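Local coordinates for protein UDP-glucose:anthocyanidin 3-O-glucosyltransferase (Clitoria ternatea, PDB 4REL) that belongs to the UDP-dependent glycosyltransferases of the GT-B fold, built from two Rossmann-like domains, at residues E281-F294 / V389-L403. Numbering follows the deposited sequence. Where two conformers were deposited one is given.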
ATOM      1  N   GLU A 281       0.790  13.654  19.302  1.00 14.48           N
ATOM      2  CA  GLU A 281      -0.193  13.685  18.217  1.00 15.77           C
ATOM      3  C   GLU A 281      -1.383  12.782  18.500  1.00 18.17           C
ATOM      4  O   GLU A 281      -2.506  13.080  18.079  1.00 17.02           O
ATOM      5  CB  GLU A 281       0.452  13.346  16.870  1.00 17.48           C
ATOM      6  CG  GLU A 281       1.177  14.525  16.283  1.00 17.53           C
ATOM      7  CD  GLU A 281       1.748  14.247  14.927  1.00 18.95           C
ATOM      8  OE1 GLU A 281       2.985  14.137  14.828  1.00 21.28           O
ATOM      9  OE2 GLU A 281       0.970  14.159  13.953  1.00 13.12           O
ATOM     10  N   VAL A 282      -1.146  11.681  19.209  1.00 14.04           N
ATOM     11  CA  VAL A 282      -2.254  10.834  19.646  1.00 16.01           C
ATOM     12  C   VAL A 282      -3.162  11.651  20.565  1.00 14.40           C
ATOM     13  O   VAL A 282      -4.386  11.639  20.416  1.00 13.47           O
ATOM     14  CB  VAL A 282      -1.769   9.575  20.380  1.00 15.25           C
ATOM     15  CG1 VAL A 282      -2.959   8.752  20.853  1.00 13.94           C
ATOM     16  CG2 VAL A 282      -0.876   8.750  19.470  1.00 16.41           C
ATOM     17  N   VAL A 283      -2.561  12.368  21.507  1.00 14.53           N
ATOM     18  CA  VAL A 283      -3.322  13.242  22.392  1.00 10.95           C
ATOM     19  C   VAL A 283      -4.084  14.301  21.594  1.00 15.60           C
ATOM     20  O   VAL A 283      -5.256  14.553  21.855  1.00 13.82           O
ATOM     21  CB  VAL A 283      -2.422  13.948  23.426  1.00 13.41           C
ATOM     22  CG1 VAL A 283      -3.213  15.016  24.176  1.00 13.59           C
ATOM     23  CG2 VAL A 283      -1.830  12.933  24.393  1.00 18.60           C
ATOM     24  N   ALA A 284      -3.408  14.916  20.625  1.00 13.98           N
ATOM     25  CA  ALA A 284      -4.033  15.934  19.783  1.00 12.57           C
ATOM     26  C   ALA A 284      -5.233  15.389  19.017  1.00 14.91           C
ATOM     27  O   ALA A 284      -6.260  16.065  18.897  1.00 15.29           O
ATOM     28  CB  ALA A 284      -3.017  16.529  18.807  1.00 14.85           C
ATOM     29  N   VAL A 285      -5.095  14.178  18.488  1.00 12.49           N
ATOM     30  CA  VAL A 285      -6.200  13.537  17.776  1.00 10.77           C
ATOM     31  C   VAL A 285      -7.395  13.357  18.711  1.00 14.78           C
ATOM     32  O   VAL A 285      -8.524  13.719  18.361  1.00 12.32           O
ATOM     33  CB  VAL A 285      -5.768  12.193  17.166  1.00 12.35           C
ATOM     34  CG1 VAL A 285      -6.986  11.371  16.726  1.00 11.45           C
ATOM     35  CG2 VAL A 285      -4.819  12.439  15.985  1.00 12.30           C
ATOM     36  N   ALA A 286      -7.149  12.830  19.908  1.00  8.86           N
ATOM     37  CA  ALA A 286      -8.241  12.661  20.872  1.00  9.81           C
ATOM     38  C   ALA A 286      -8.918  13.988  21.236  1.00 13.61           C
ATOM     39  O   ALA A 286     -10.148  14.086  21.220  1.00 10.88           O
ATOM     40  CB  ALA A 286      -7.758  11.935  22.132  1.00 10.76           C
ATOM     41  N   GLU A 287      -8.122  15.009  21.558  1.00 12.71           N
ATOM     42  CA  GLU A 287      -8.683  16.313  21.918  1.00 13.11           C
ATOM     43  C   GLU A 287      -9.551  16.899  20.807  1.00 11.94           C
ATOM     44  O   GLU A 287     -10.629  17.450  21.068  1.00 10.47           O
ATOM     45  CB  GLU A 287      -7.555  17.293  22.256  1.00 11.37           C
ATOM     46  CG  GLU A 287      -6.818  16.938  23.526  1.00 14.47           C
ATOM     47  CD  GLU A 287      -5.664  17.871  23.802  1.00 22.75           C
ATOM     48  OE1 GLU A 287      -5.309  18.667  22.903  1.00 23.77           O
ATOM     49  OE2 GLU A 287      -5.109  17.805  24.918  1.00 20.24           O
ATOM     50  N   ALA A 288      -9.068  16.790  19.572  1.00 10.01           N
ATOM     51  CA  ALA A 288      -9.780  17.338  18.415  1.00 10.83           C
ATOM     52  C   ALA A 288     -11.062  16.564  18.165  1.00 11.88           C
ATOM     53  O   ALA A 288     -12.104  17.148  17.893  1.00 15.35           O
ATOM     54  CB  ALA A 288      -8.906  17.314  17.177  1.00 11.82           C
ATOM     55  N   LEU A 289     -10.987  15.244  18.253  1.00  8.86           N
ATOM     56  CA  LEU A 289     -12.182  14.431  18.049  1.00  9.26           C
ATOM     57  C   LEU A 289     -13.246  14.793  19.075  1.00 10.57           C
ATOM     58  O   LEU A 289     -14.404  15.024  18.720  1.00 12.87           O
ATOM     59  CB  LEU A 289     -11.848  12.938  18.121  1.00  8.02           C
ATOM     60  CG  LEU A 289     -11.184  12.328  16.888  1.00  7.84           C
ATOM     61  CD1 LEU A 289     -10.834  10.859  17.149  1.00  9.33           C
ATOM     62  CD2 LEU A 289     -12.076  12.448  15.661  1.00  8.76           C
ATOM     63  N   GLU A 290     -12.854  14.872  20.343  1.00 11.77           N
ATOM     64  CA  GLU A 290     -13.814  15.204  21.394  1.00  9.82           C
ATOM     65  C   GLU A 290     -14.393  16.602  21.198  1.00 11.66           C
ATOM     66  O   GLU A 290     -15.603  16.801  21.278  1.00 12.26           O
ATOM     67  CB  GLU A 290     -13.181  15.099  22.791  1.00 10.70           C
ATOM     68  CG  GLU A 290     -14.154  15.472  23.900  1.00 13.40           C
ATOM     69  CD  GLU A 290     -13.658  15.114  25.285  1.00 18.90           C
ATOM     70  OE1 GLU A 290     -12.499  14.662  25.422  1.00 16.55           O
ATOM     71  OE2 GLU A 290     -14.442  15.277  26.246  1.00 16.54           O
ATOM     72  N   GLU A 291     -13.522  17.571  20.939  1.00 14.52           N
ATOM     73  CA  GLU A 291     -13.967  18.951  20.813  0.50 18.11           C
ATOM     74  C   GLU A 291     -14.856  19.143  19.584  1.00 17.87           C
ATOM     75  O   GLU A 291     -15.775  19.957  19.607  1.00 15.83           O
ATOM     76  CB  GLU A 291     -12.770  19.907  20.778  0.50 22.80           C
ATOM     77  CG  GLU A 291     -13.029  21.246  21.451  0.50 32.39           C
ATOM     78  CD  GLU A 291     -13.040  22.405  20.472  0.50 33.44           C
ATOM     79  OE1 GLU A 291     -12.125  22.480  19.623  0.50 26.41           O
ATOM     80  OE2 GLU A 291     -13.965  23.243  20.553  0.50 36.12           O
ATOM     81  N   SER A 292     -14.601  18.369  18.530  1.00 16.36           N
ATOM     82  CA  SER A 292     -15.332  18.515  17.272  1.00 17.27           C
ATOM     83  C   SER A 292     -16.806  18.185  17.420  1.00 17.48           C
ATOM     84  O   SER A 292     -17.639  18.737  16.702  1.00 15.82           O
ATOM     85  CB  SER A 292     -14.714  17.658  16.161  1.00 15.03           C
ATOM     86  OG  SER A 292     -15.094  16.297  16.280  1.00 11.85           O
ATOM     87  N   GLY A 293     -17.123  17.280  18.346  1.00 12.52           N
ATOM     88  CA  GLY A 293     -18.491  16.835  18.547  1.00 14.61           C
ATOM     89  C   GLY A 293     -18.990  15.839  17.511  1.00 16.83           C
ATOM     90  O   GLY A 293     -20.124  15.364  17.611  1.00 14.84           O
ATOM     91  N   PHE A 294     -18.160  15.518  16.520  1.00 12.45           N
ATOM     92  CA  PHE A 294     -18.596  14.631  15.441  1.00 11.58           C
ATOM     93  C   PHE A 294     -18.548  13.191  15.912  1.00 10.65           C
ATOM     94  O   PHE A 294     -17.734  12.843  16.771  1.00 12.57           O
ATOM     95  CB  PHE A 294     -17.701  14.768  14.201  1.00 12.82           C
ATOM     96  CG  PHE A 294     -17.739  16.127  13.552  1.00 13.21           C
ATOM     97  CD1 PHE A 294     -18.934  16.664  13.100  1.00 21.13           C
ATOM     98  CD2 PHE A 294     -16.568  16.848  13.364  1.00 11.40           C
ATOM     99  CE1 PHE A 294     -18.966  17.913  12.488  1.00 23.98           C
ATOM    100  CE2 PHE A 294     -16.590  18.096  12.756  1.00 17.31           C
ATOM    101  CZ  PHE A 294     -17.793  18.627  12.316  1.00 21.48           C
ATOM    102  N   VAL A 389       1.006  18.282  10.903  1.00 14.17           N
ATOM    103  CA  VAL A 389       1.049  17.338  12.005  1.00 11.17           C
ATOM    104  C   VAL A 389      -0.276  17.518  12.725  1.00 14.46           C
ATOM    105  O   VAL A 389      -0.909  18.573  12.608  1.00 16.18           O
ATOM    106  CB  VAL A 389       2.225  17.623  12.980  1.00 18.81           C
ATOM    107  CG1 VAL A 389       3.565  17.441  12.288  1.00 18.69           C
ATOM    108  CG2 VAL A 389       2.114  19.030  13.547  1.00 17.70           C
ATOM    109  N   PHE A 390      -0.722  16.497  13.446  1.00 11.92           N
ATOM    110  CA  PHE A 390      -1.980  16.625  14.160  1.00 10.23           C
ATOM    111  C   PHE A 390      -1.838  17.612  15.300  1.00 13.93           C
ATOM    112  O   PHE A 390      -0.930  17.501  16.122  1.00 15.85           O
ATOM    113  CB  PHE A 390      -2.436  15.280  14.731  1.00 11.94           C
ATOM    114  CG  PHE A 390      -2.976  14.330  13.699  1.00 12.54           C
ATOM    115  CD1 PHE A 390      -4.115  14.651  12.968  1.00 15.48           C
ATOM    116  CD2 PHE A 390      -2.360  13.109  13.476  1.00 13.04           C
ATOM    117  CE1 PHE A 390      -4.625  13.766  12.020  1.00 16.38           C
ATOM    118  CE2 PHE A 390      -2.860  12.226  12.530  1.00 13.72           C
ATOM    119  CZ  PHE A 390      -3.991  12.550  11.806  1.00 14.96           C
ATOM    120  N   THR A 391      -2.727  18.592  15.324  1.00 13.09           N
ATOM    121  CA  THR A 391      -2.869  19.486  16.466  1.00 15.14           C
ATOM    122  C   THR A 391      -4.361  19.552  16.718  1.00 16.43           C
ATOM    123  O   THR A 391      -5.146  19.265  15.824  1.00 15.51           O
ATOM    124  CB  THR A 391      -2.392  20.905  16.154  1.00 15.43           C
ATOM    125  OG1 THR A 391      -3.219  21.466  15.126  1.00 14.15           O
ATOM    126  CG2 THR A 391      -0.932  20.910  15.692  1.00 16.55           C
ATOM    127  N   LYS A 392      -4.771  19.950  17.911  1.00 13.84           N
ATOM    128  CA  LYS A 392      -6.205  20.028  18.202  0.50 14.26           C
ATOM    129  C   LYS A 392      -6.921  21.018  17.289  1.00 12.74           C
ATOM    130  O   LYS A 392      -7.861  20.659  16.592  1.00 14.69           O
ATOM    131  CB  LYS A 392      -6.471  20.377  19.668  0.50 16.11           C
ATOM    132  CG  LYS A 392      -7.961  20.462  20.008  0.50 16.66           C
ATOM    133  CD  LYS A 392      -8.188  20.848  21.463  0.50 18.35           C
ATOM    134  CE  LYS A 392      -7.673  22.244  21.756  0.50 19.45           C
ATOM    135  NZ  LYS A 392      -7.790  22.595  23.203  0.50 26.37           N
ATOM    136  N   ASN A 393      -6.473  22.265  17.273  1.00 14.21           N
ATOM    137  CA  ASN A 393      -7.159  23.272  16.473  1.00 15.82           C
ATOM    138  C   ASN A 393      -7.130  22.993  14.979  1.00 14.88           C
ATOM    139  O   ASN A 393      -8.135  23.160  14.300  1.00 17.30           O
ATOM    140  CB  ASN A 393      -6.625  24.674  16.790  1.00 18.66           C
ATOM    141  CG  ASN A 393      -6.992  25.131  18.200  1.00 36.01           C
ATOM    142  OD1 ASN A 393      -7.856  24.537  18.855  1.00 35.61           O
ATOM    143  ND2 ASN A 393      -6.339  26.193  18.669  1.00 42.76           N
ATOM    144  N   GLY A 394      -5.987  22.540  14.476  1.00 14.29           N
ATOM    145  CA  GLY A 394      -5.850  22.281  13.052  1.00 12.14           C
ATOM    146  C   GLY A 394      -6.720  21.135  12.578  1.00 14.89           C
ATOM    147  O   GLY A 394      -7.371  21.224  11.540  1.00 13.90           O
ATOM    148  N   PHE A 395      -6.728  20.052  13.345  1.00 13.22           N
ATOM    149  CA  PHE A 395      -7.498  18.863  12.995  1.00 15.59           C
ATOM    150  C   PHE A 395      -9.004  19.148  13.089  1.00 14.08           C
ATOM    151  O   PHE A 395      -9.772  18.691  12.240  1.00 14.97           O
ATOM    152  CB  PHE A 395      -7.068  17.702  13.901  1.00 11.49           C
ATOM    153  CG  PHE A 395      -7.690  16.373  13.559  1.00 11.14           C
ATOM    154  CD1 PHE A 395      -8.151  16.091  12.284  1.00 13.35           C
ATOM    155  CD2 PHE A 395      -7.796  15.399  14.534  1.00 12.62           C
ATOM    156  CE1 PHE A 395      -8.720  14.869  12.001  1.00 12.43           C
ATOM    157  CE2 PHE A 395      -8.363  14.168  14.260  1.00 13.57           C
ATOM    158  CZ  PHE A 395      -8.825  13.901  12.988  1.00 10.29           C
ATOM    159  N   VAL A 396      -9.422  19.907  14.101  1.00 11.14           N
ATOM    160  CA  VAL A 396     -10.825  20.311  14.197  1.00 10.42           C
ATOM    161  C   VAL A 396     -11.235  21.062  12.934  1.00 13.27           C
ATOM    162  O   VAL A 396     -12.312  20.827  12.388  1.00 14.23           O
ATOM    163  CB  VAL A 396     -11.098  21.196  15.449  1.00 13.60           C
ATOM    164  CG1 VAL A 396     -12.442  21.904  15.335  1.00 15.22           C
ATOM    165  CG2 VAL A 396     -11.066  20.356  16.711  1.00 10.28           C
ATOM    166  N   LYS A 397     -10.373  21.967  12.467  1.00 12.38           N
ATOM    167  CA  LYS A 397     -10.675  22.715  11.249  1.00 11.72           C
ATOM    168  C   LYS A 397     -10.810  21.791  10.042  1.00 15.04           C
ATOM    169  O   LYS A 397     -11.738  21.947   9.262  1.00 14.54           O
ATOM    170  CB  LYS A 397      -9.643  23.821  10.995  1.00 14.54           C
ATOM    171  CG  LYS A 397      -9.743  24.969  12.003  1.00 24.06           C
ATOM    172  CD  LYS A 397      -8.652  26.013  11.802  1.00 32.24           C
ATOM    173  CE  LYS A 397      -8.715  27.083  12.895  1.00 42.02           C
ATOM    174  NZ  LYS A 397      -7.709  28.162  12.688  1.00 47.07           N
ATOM    175  N   SER A 398      -9.912  20.813   9.912  1.00 13.16           N
ATOM    176  CA  SER A 398      -9.982  19.880   8.782  1.00 12.17           C
ATOM    177  C   SER A 398     -11.246  19.027   8.841  1.00 12.34           C
ATOM    178  O   SER A 398     -11.868  18.753   7.806  1.00 13.48           O
ATOM    179  CB  SER A 398      -8.741  18.988   8.727  1.00 12.61           C
ATOM    180  OG  SER A 398      -7.583  19.778   8.476  1.00 17.86           O
ATOM    181  N   LEU A 399     -11.617  18.599  10.047  1.00 14.04           N
ATOM    182  CA  LEU A 399     -12.824  17.794  10.230  1.00 11.40           C
ATOM    183  C   LEU A 399     -14.048  18.588   9.813  1.00 14.13           C
ATOM    184  O   LEU A 399     -14.921  18.069   9.122  1.00 12.82           O
ATOM    185  CB  LEU A 399     -12.962  17.334  11.686  1.00 11.94           C
ATOM    186  CG  LEU A 399     -12.009  16.222  12.135  1.00  7.27           C
ATOM    187  CD1 LEU A 399     -11.977  16.108  13.655  1.00  8.35           C
ATOM    188  CD2 LEU A 399     -12.476  14.917  11.539  1.00  9.94           C
ATOM    189  N   ASN A 400     -14.111  19.860  10.209  1.00 11.87           N
ATOM    190  CA  ASN A 400     -15.260  20.678   9.830  1.00 10.53           C
ATOM    191  C   ASN A 400     -15.341  20.930   8.334  1.00 12.85           C
ATOM    192  O   ASN A 400     -16.424  20.875   7.744  1.00 11.83           O
ATOM    193  CB  ASN A 400     -15.261  22.005  10.591  1.00 12.70           C
ATOM    194  CG  ASN A 400     -15.887  21.881  11.962  1.00 20.78           C
ATOM    195  OD1 ASN A 400     -17.107  21.967  12.111  1.00 24.72           O
ATOM    196  ND2 ASN A 400     -15.055  21.682  12.974  1.00 25.02           N
ATOM    197  N   LEU A 401     -14.189  21.208   7.733  1.00 12.53           N
ATOM    198  CA  LEU A 401     -14.108  21.483   6.304  1.00 13.18           C
ATOM    199  C   LEU A 401     -14.724  20.353   5.495  1.00 17.33           C
ATOM    200  O   LEU A 401     -15.619  20.586   4.680  1.00 12.55           O
ATOM    201  CB  LEU A 401     -12.654  21.695   5.882  1.00 13.65           C
ATOM    202  CG  LEU A 401     -12.423  21.827   4.376  1.00 18.88           C
ATOM    203  CD1 LEU A 401     -13.125  23.073   3.865  1.00 22.53           C
ATOM    204  CD2 LEU A 401     -10.942  21.890   4.069  1.00 16.92           C
ATOM    205  N   ILE A 402     -14.262  19.128   5.743  1.00 15.65           N
ATOM    206  CA  ILE A 402     -14.712  17.975   4.965  1.00 13.47           C
ATOM    207  C   ILE A 402     -16.120  17.501   5.345  1.00 14.19           C
ATOM    208  O   ILE A 402     -16.935  17.207   4.471  1.00 14.61           O
ATOM    209  CB  ILE A 402     -13.735  16.794   5.109  1.00  9.98           C
ATOM    210  CG1 ILE A 402     -12.311  17.202   4.690  1.00 22.55           C
ATOM    211  CG2 ILE A 402     -14.227  15.578   4.325  1.00 12.87           C
ATOM    212  CD1 ILE A 402     -12.180  17.666   3.251  1.00 23.61           C
ATOM    213  N   LEU A 403     -16.418  17.418   6.637  1.00 12.52           N
ATOM    214  CA  LEU A 403     -17.696  16.834   7.056  1.00 12.43           C
ATOM    215  C   LEU A 403     -18.923  17.729   6.867  1.00 15.38           C
ATOM    216  O   LEU A 403     -19.984  17.233   6.497  1.00 17.65           O
ATOM    217  CB  LEU A 403     -17.642  16.360   8.508  1.00 14.22           C
ATOM    218  CG  LEU A 403     -16.864  15.068   8.724  1.00 10.99           C
ATOM    219  CD1 LEU A 403     -16.713  14.802  10.227  1.00 11.04           C
ATOM    220  CD2 LEU A 403     -17.587  13.913   8.038  1.00 10.14           C
TER
HETATM  221  O   HOH W   1     -10.324  24.017  18.184  1.00 33.83           O
HETATM  222  O   HOH W   2     -16.552  21.193  15.399  1.00 27.41           O
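Two helices, 281-292 and 392-403, pack through mostly apolar side chains on one side of the C-terminal Rossmann-like domain of this GT-B protein, crossing at -49° with their axes 8.2 Å apart. Small residues make the close approach possible: Ala284 CB sits 3.5 Å from Phe390 O, and the CA atoms of Ala288 and Lys392 come within 4.5 Å. Ala288 CB lies 3.4 Å from Phe395 CD2, with Val396 CG2 alongside. At one end, Val285 sets CG2 over a face of the Phe390 ring, 3.6 Å from its centroid, a CH-pi contact. Val285 CG1, anti to the backbone N (chi1 166°), reaches obliquely to CE2 of Phe395. Beside them the extended Glu281 takes a nearly straight bond from Phe390 N to OE2 (2.9 Å), arriving from above the carboxylate plane; its OE1 forms a salt bridge with Arg362. At the other end, Phe294 is held between Ser292 O over one face and Leu403 CD1 over the opposite one, while Asn400 OD1 meets the ring edge 3.4 Å from Phe294 CZ. Asn400 ND2 donates to Val396 O (2.9 Å), which lies close to the amide plane and also takes Asn400 N, so the amide's rotation is held; a water links ND2 to Ser292 O. Ser292 OG accepts from Phe294 N, an ST turn, and donates to Leu289 O, tying the backbone of Phe294 to the last turn of the helix. Both helices pack against the domain's six-stranded parallel sheet: Val285 and Leu289 on Trp298 of strand 296-299, Phe395 on Val341 of strand 337-342, and Leu399 on Ile360 of strand 359-361.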